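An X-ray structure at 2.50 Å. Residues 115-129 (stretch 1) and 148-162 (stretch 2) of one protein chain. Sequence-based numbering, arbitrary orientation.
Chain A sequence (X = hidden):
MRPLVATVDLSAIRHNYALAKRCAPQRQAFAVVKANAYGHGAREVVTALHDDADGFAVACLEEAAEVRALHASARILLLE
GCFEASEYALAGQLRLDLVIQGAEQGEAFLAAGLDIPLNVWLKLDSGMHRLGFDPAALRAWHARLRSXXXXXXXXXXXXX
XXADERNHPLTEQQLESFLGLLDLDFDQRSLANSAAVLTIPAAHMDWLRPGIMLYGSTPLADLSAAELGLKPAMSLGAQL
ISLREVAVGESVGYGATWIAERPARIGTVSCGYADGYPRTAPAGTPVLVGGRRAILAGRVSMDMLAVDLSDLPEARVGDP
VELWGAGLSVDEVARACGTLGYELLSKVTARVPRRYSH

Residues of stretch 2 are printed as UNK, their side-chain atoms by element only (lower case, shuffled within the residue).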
# COMPACT_ATOMS: atom_id res chain seq x y z
N ASP A 115 28.73 -17.76 18.52
CA ASP A 115 29.45 -17.57 19.77
C ASP A 115 28.59 -17.85 21.00
O ASP A 115 29.11 -18.16 22.07
CB ASP A 115 29.91 -16.11 19.82
CG ASP A 115 31.27 -15.95 20.44
OD1 ASP A 115 32.06 -16.93 20.43
OD2 ASP A 115 31.57 -14.84 20.93
N ILE A 116 27.28 -17.73 20.82
CA ILE A 116 26.33 -17.75 21.92
C ILE A 116 25.17 -18.67 21.55
O ILE A 116 24.72 -18.66 20.39
CB ILE A 116 25.86 -16.31 22.28
CG1 ILE A 116 24.95 -16.29 23.51
CG2 ILE A 116 25.20 -15.62 21.09
CD1 ILE A 116 24.91 -14.95 24.23
N PRO A 117 24.70 -19.50 22.49
CA PRO A 117 23.52 -20.31 22.18
C PRO A 117 22.26 -19.44 22.10
O PRO A 117 22.14 -18.46 22.84
CB PRO A 117 23.44 -21.30 23.35
CG PRO A 117 24.16 -20.63 24.47
CD PRO A 117 25.23 -19.80 23.84
N LEU A 118 21.35 -19.79 21.21
CA LEU A 118 20.12 -19.02 21.02
C LEU A 118 18.89 -19.92 21.12
O LEU A 118 18.99 -21.15 20.96
CB LEU A 118 20.16 -18.31 19.66
CG LEU A 118 21.25 -17.26 19.40
CD1 LEU A 118 21.35 -16.98 17.91
CD2 LEU A 118 21.00 -15.97 20.17
N ASN A 119 17.74 -19.32 21.40
CA ASN A 119 16.49 -20.08 21.39
C ASN A 119 16.12 -20.40 19.95
O ASN A 119 16.14 -19.52 19.08
CB ASN A 119 15.36 -19.31 22.08
CG ASN A 119 15.68 -18.97 23.53
OD1 ASN A 119 16.37 -19.72 24.22
ND2 ASN A 119 15.15 -17.85 23.99
N VAL A 120 15.81 -21.67 19.71
CA VAL A 120 15.49 -22.17 18.38
C VAL A 120 14.06 -22.72 18.39
O VAL A 120 13.72 -23.56 19.22
CB VAL A 120 16.48 -23.27 17.93
CG1 VAL A 120 16.05 -23.88 16.61
CG2 VAL A 120 17.90 -22.71 17.82
N TRP A 121 13.24 -22.21 17.47
CA TRP A 121 11.88 -22.69 17.28
C TRP A 121 11.82 -23.45 15.96
O TRP A 121 12.04 -22.88 14.89
CB TRP A 121 10.89 -21.51 17.24
CG TRP A 121 10.82 -20.70 18.51
CD1 TRP A 121 11.76 -19.83 18.99
CD2 TRP A 121 9.73 -20.68 19.45
NE1 TRP A 121 11.33 -19.28 20.17
CE2 TRP A 121 10.09 -19.78 20.48
CE3 TRP A 121 8.50 -21.34 19.53
CZ2 TRP A 121 9.26 -19.52 21.58
CZ3 TRP A 121 7.67 -21.08 20.63
CH2 TRP A 121 8.05 -20.18 21.63
N LEU A 122 11.54 -24.75 16.05
CA LEU A 122 11.39 -25.59 14.87
C LEU A 122 9.97 -25.44 14.36
O LEU A 122 9.01 -25.59 15.13
CB LEU A 122 11.67 -27.06 15.20
CG LEU A 122 13.11 -27.50 15.47
CD1 LEU A 122 13.14 -28.94 15.96
CD2 LEU A 122 13.96 -27.36 14.21
N LYS A 123 9.83 -25.14 13.08
CA LYS A 123 8.52 -24.91 12.50
C LYS A 123 7.95 -26.14 11.83
O LYS A 123 8.52 -26.68 10.89
CB LYS A 123 8.54 -23.73 11.52
CG LYS A 123 7.14 -23.35 11.02
CD LYS A 123 7.15 -22.08 10.20
CE LYS A 123 7.44 -20.86 11.05
NZ LYS A 123 7.43 -19.63 10.21
N LEU A 124 6.81 -26.57 12.35
CA LEU A 124 6.03 -27.63 11.74
C LEU A 124 5.09 -27.06 10.69
O LEU A 124 4.37 -26.08 10.94
CB LEU A 124 5.21 -28.36 12.81
CG LEU A 124 4.14 -29.36 12.35
CD1 LEU A 124 4.78 -30.62 11.77
CD2 LEU A 124 3.22 -29.69 13.50
N ASP A 125 5.02 -27.72 9.54
CA ASP A 125 4.06 -27.35 8.54
C ASP A 125 2.93 -28.33 8.84
O ASP A 125 3.06 -29.52 8.61
CB ASP A 125 4.60 -27.59 7.13
CG ASP A 125 3.54 -27.42 6.06
OD1 ASP A 125 2.45 -26.91 6.36
OD2 ASP A 125 3.80 -27.79 4.91
N SER A 126 1.84 -27.82 9.39
CA SER A 126 0.70 -28.66 9.76
C SER A 126 -0.49 -28.64 8.81
O SER A 126 -1.52 -29.23 9.11
CB SER A 126 0.25 -28.34 11.19
OG SER A 126 -0.14 -27.00 11.32
N GLY A 127 -0.35 -28.01 7.66
CA GLY A 127 -1.44 -27.93 6.71
C GLY A 127 -1.49 -26.64 5.91
O GLY A 127 -2.18 -26.56 4.92
N MET A 128 -0.73 -25.63 6.34
CA MET A 128 -0.61 -24.37 5.61
C MET A 128 0.08 -24.61 4.27
O MET A 128 -0.25 -23.99 3.26
CB MET A 128 0.18 -23.35 6.41
CG MET A 128 -0.66 -22.29 7.10
SD MET A 128 -1.17 -20.96 6.00
CE MET A 128 -1.04 -19.57 7.10
N HIS A 129 1.07 -25.50 4.30
CA HIS A 129 1.85 -25.92 3.15
C HIS A 129 2.73 -24.90 2.45
O HIS A 129 2.92 -24.96 1.24
CB HIS A 129 1.02 -26.76 2.17
CG HIS A 129 0.66 -28.10 2.71
ND1 HIS A 129 1.60 -29.08 2.94
CD2 HIS A 129 -0.53 -28.63 3.08
CE1 HIS A 129 1.00 -30.15 3.43
NE2 HIS A 129 -0.29 -29.90 3.53
N UNK A 148 22.59 -29.75 20.88
CA UNK A 148 23.53 -28.94 20.11
C UNK A 148 23.98 -27.72 20.92
O UNK A 148 23.14 -27.02 21.49
c UNK A 148 24.37 -26.56 17.83
c UNK A 148 23.88 -27.82 17.85
c UNK A 148 25.28 -27.64 16.15
c UNK A 148 22.91 -28.49 18.78
n UNK A 148 24.47 -28.47 16.79
n UNK A 148 25.24 -26.48 16.77
N UNK A 149 25.30 -27.46 20.96
CA UNK A 149 25.89 -26.38 21.76
C UNK A 149 25.40 -24.96 21.41
O UNK A 149 25.49 -24.07 22.26
c UNK A 149 26.34 -28.22 20.23
c UNK A 149 27.39 -26.50 21.48
c UNK A 149 27.48 -27.25 20.19
N UNK A 150 24.92 -24.76 20.19
CA UNK A 150 24.40 -23.46 19.76
C UNK A 150 22.92 -23.27 20.03
O UNK A 150 22.35 -22.24 19.68
N UNK A 151 22.29 -24.26 20.65
CA UNK A 151 20.87 -24.18 20.94
C UNK A 151 20.63 -24.02 22.42
O UNK A 151 21.14 -24.79 23.22
c UNK A 151 20.12 -25.44 20.47
c UNK A 151 20.25 -25.63 18.97
c UNK A 151 18.67 -25.37 20.88
N UNK A 152 19.89 -22.99 22.80
CA UNK A 152 19.60 -22.80 24.20
C UNK A 152 18.24 -23.41 24.51
O UNK A 152 18.12 -24.31 25.31
c UNK A 152 17.53 -19.07 27.90
c UNK A 152 19.28 -20.96 25.96
c UNK A 152 19.60 -21.31 24.52
n UNK A 152 16.55 -19.40 27.09
n UNK A 152 17.27 -18.73 29.15
n UNK A 152 18.78 -19.09 27.47
c UNK A 152 19.17 -19.46 26.12
N UNK A 153 17.23 -22.99 23.77
CA UNK A 153 15.89 -23.50 23.96
C UNK A 153 15.50 -24.17 22.67
O UNK A 153 15.71 -23.62 21.61
c UNK A 153 13.40 -21.01 25.68
c UNK A 153 14.90 -22.37 24.18
o UNK A 153 12.93 -20.57 24.62
c UNK A 153 14.46 -22.10 25.60
o UNK A 153 13.04 -20.58 26.78
N UNK A 154 14.99 -25.39 22.76
CA UNK A 154 14.47 -26.01 21.54
C UNK A 154 12.95 -26.04 21.65
O UNK A 154 12.40 -26.58 22.61
c UNK A 154 15.28 -27.09 18.79
c UNK A 154 15.07 -27.40 21.31
c UNK A 154 15.45 -29.39 19.79
c UNK A 154 14.81 -28.01 19.92
N UNK A 155 12.29 -25.42 20.67
CA UNK A 155 10.86 -25.13 20.75
C UNK A 155 10.09 -25.62 19.53
O UNK A 155 10.69 -25.99 18.52
o UNK A 155 11.54 -23.80 23.16
c UNK A 155 11.32 -23.08 22.19
c UNK A 155 10.65 -23.62 20.94
n UNK A 155 11.66 -21.80 22.17
N UNK A 156 8.76 -25.63 19.64
CA UNK A 156 7.90 -26.02 18.53
C UNK A 156 6.93 -24.90 18.16
O UNK A 156 6.29 -24.30 19.03
c UNK A 156 6.96 -28.40 16.56
c UNK A 156 5.28 -28.94 18.34
c UNK A 156 6.20 -27.87 17.77
c UNK A 156 7.15 -27.31 18.84
N UNK A 157 6.82 -24.64 16.85
CA UNK A 157 5.90 -23.62 16.34
C UNK A 157 5.18 -24.11 15.07
O UNK A 157 5.77 -24.78 14.21
c UNK A 157 7.67 -22.31 15.03
c UNK A 157 6.15 -19.73 15.77
c UNK A 157 6.60 -22.24 16.13
c UNK A 157 5.57 -21.13 15.85
N UNK A 158 3.89 -23.80 14.98
CA UNK A 158 3.10 -24.01 13.77
C UNK A 158 2.02 -22.94 13.69
O UNK A 158 1.80 -22.20 14.65
c UNK A 158 2.49 -25.41 13.75
o UNK A 158 2.23 -25.83 12.42
N UNK A 159 1.35 -22.87 12.55
CA UNK A 159 0.43 -21.77 12.27
C UNK A 159 -0.81 -22.28 11.51
O UNK A 159 -0.68 -23.03 10.54
c UNK A 159 -0.27 -18.91 10.22
c UNK A 159 -0.50 -17.48 11.86
c UNK A 159 1.16 -20.69 11.46
n UNK A 159 0.23 -18.49 12.30
n UNK A 159 -0.81 -17.71 10.60
c UNK A 159 0.38 -19.42 11.29
N UNK A 160 -1.99 -21.88 11.97
CA UNK A 160 -3.28 -22.30 11.39
C UNK A 160 -3.55 -21.62 10.05
O UNK A 160 -3.12 -20.49 9.83
c UNK A 160 -4.83 -24.21 13.37
c UNK A 160 -4.47 -22.33 14.81
c UNK A 160 -4.97 -25.03 14.48
c UNK A 160 -4.61 -23.15 15.92
c UNK A 160 -4.57 -22.85 13.52
c UNK A 160 -4.86 -24.50 15.75
c UNK A 160 -4.44 -21.95 12.32
N UNK A 161 -4.29 -22.30 9.18
CA UNK A 161 -4.69 -21.73 7.88
C UNK A 161 -6.12 -21.17 7.87
O UNK A 161 -6.45 -20.32 7.05
c UNK A 161 -4.51 -22.76 6.77
N UNK A 162 -6.96 -21.67 8.77
CA UNK A 162 -8.39 -21.37 8.73
C UNK A 162 -9.01 -21.15 10.11
O UNK A 162 -10.23 -21.29 10.27
c UNK A 162 -9.16 -22.49 8.01
s UNK A 162 -8.52 -22.99 6.41
O HOH W 1 1.21 -24.97 9.11

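Position 148 carries one carbon and then a five-membered ring of three carbons and two nitrogens, an imidazole; it reaches nothing on stretch 1 and is H148. At 149 three carbons close a ring onto the backbone N, which defines P149; its carbonyl O lies 3.6 Å from P117 CB. Position 150 has no side-chain atoms and is G150. Its O accepts from L118 N at 3.1 Å (165° at the hydrogen), and the chain makes a type I turn from H148 to position 151.

At 151 one carbon carries two others: V151, whose CG2 packs 3.9 Å from V120 CG2. Position 152 has three carbons, a nitrogen, and a carbon bearing two more nitrogens, the guanidinium of R152. Its N donates to L118 O at 2.8 Å, nearly linear at 176°, and its extended side chain brings NH2 to N119 OD1 at 2.9 Å, with the acceptor near the guanidinium plane. The chain turns a corner here.

Three carbons, the third carrying two oxygens, stand at 153. This pattern gives E153, whose O accepts from V120 N at 2.7 Å. Four carbons forked at the second identify 154 as L154; CD1 lies 4.0 Å from both V120 CG1 and L122 CG.

At 155 two carbons end in one oxygen and one nitrogen. The elements establish an amide, N155. Its CB sits 3.7 Å from the centroid of the W121 six-membered ring, 24° off the normal, a CH-pi contact over the face. ND2 approaches W121 NE1 to 3.2 Å, but both are donors and do not bond; ND2 instead donates to E153 OE1 at 3.0 Å.

Position 156 repeats four carbons forked at the second: L156, with CD1 4.1 Å from L124 CB. At 157 the four carbons fork at the first, with one arm two carbons long. That is I157, whose CG2 lies 4.0 Å from W121 CB.

One carbon and one oxygen at 158 give S158. Its OG donates to L124 O at 2.6 Å and accepts from S126 OG at 2.9 Å. Another imidazole on one carbon marks 159 as H159; M128 CE meets the ring edge, 3.3 Å from CD2. A six-carbon ring on one carbon at 160 is F160, pointing away, although its O is 3.6 Å from M128 CE. The lone carbon at 161 is A161, with CB 3.9 Å from M128 SD. Carbon then sulfur at 162 is C162, out of reach.

The contact works as a parallel strand pair whose register shifts by one between L118 and V120, a beta bulge. Beyond it the ladder alternates: N155 N to V120 O (2.8 Å), L122 N to N155 O (2.9 Å), I157 N to L122 O (2.9 Å), L124 N to I157 O (2.8 Å). V120 and L122 share one face with L154 and L156; W121 and K123 share the other with N155 and I157. Past the ladder, water 1 links S126 N (2.9 Å) to H159 O (3.1 Å).

Stretch 2 148-162: HPGVRELNLISHFAC
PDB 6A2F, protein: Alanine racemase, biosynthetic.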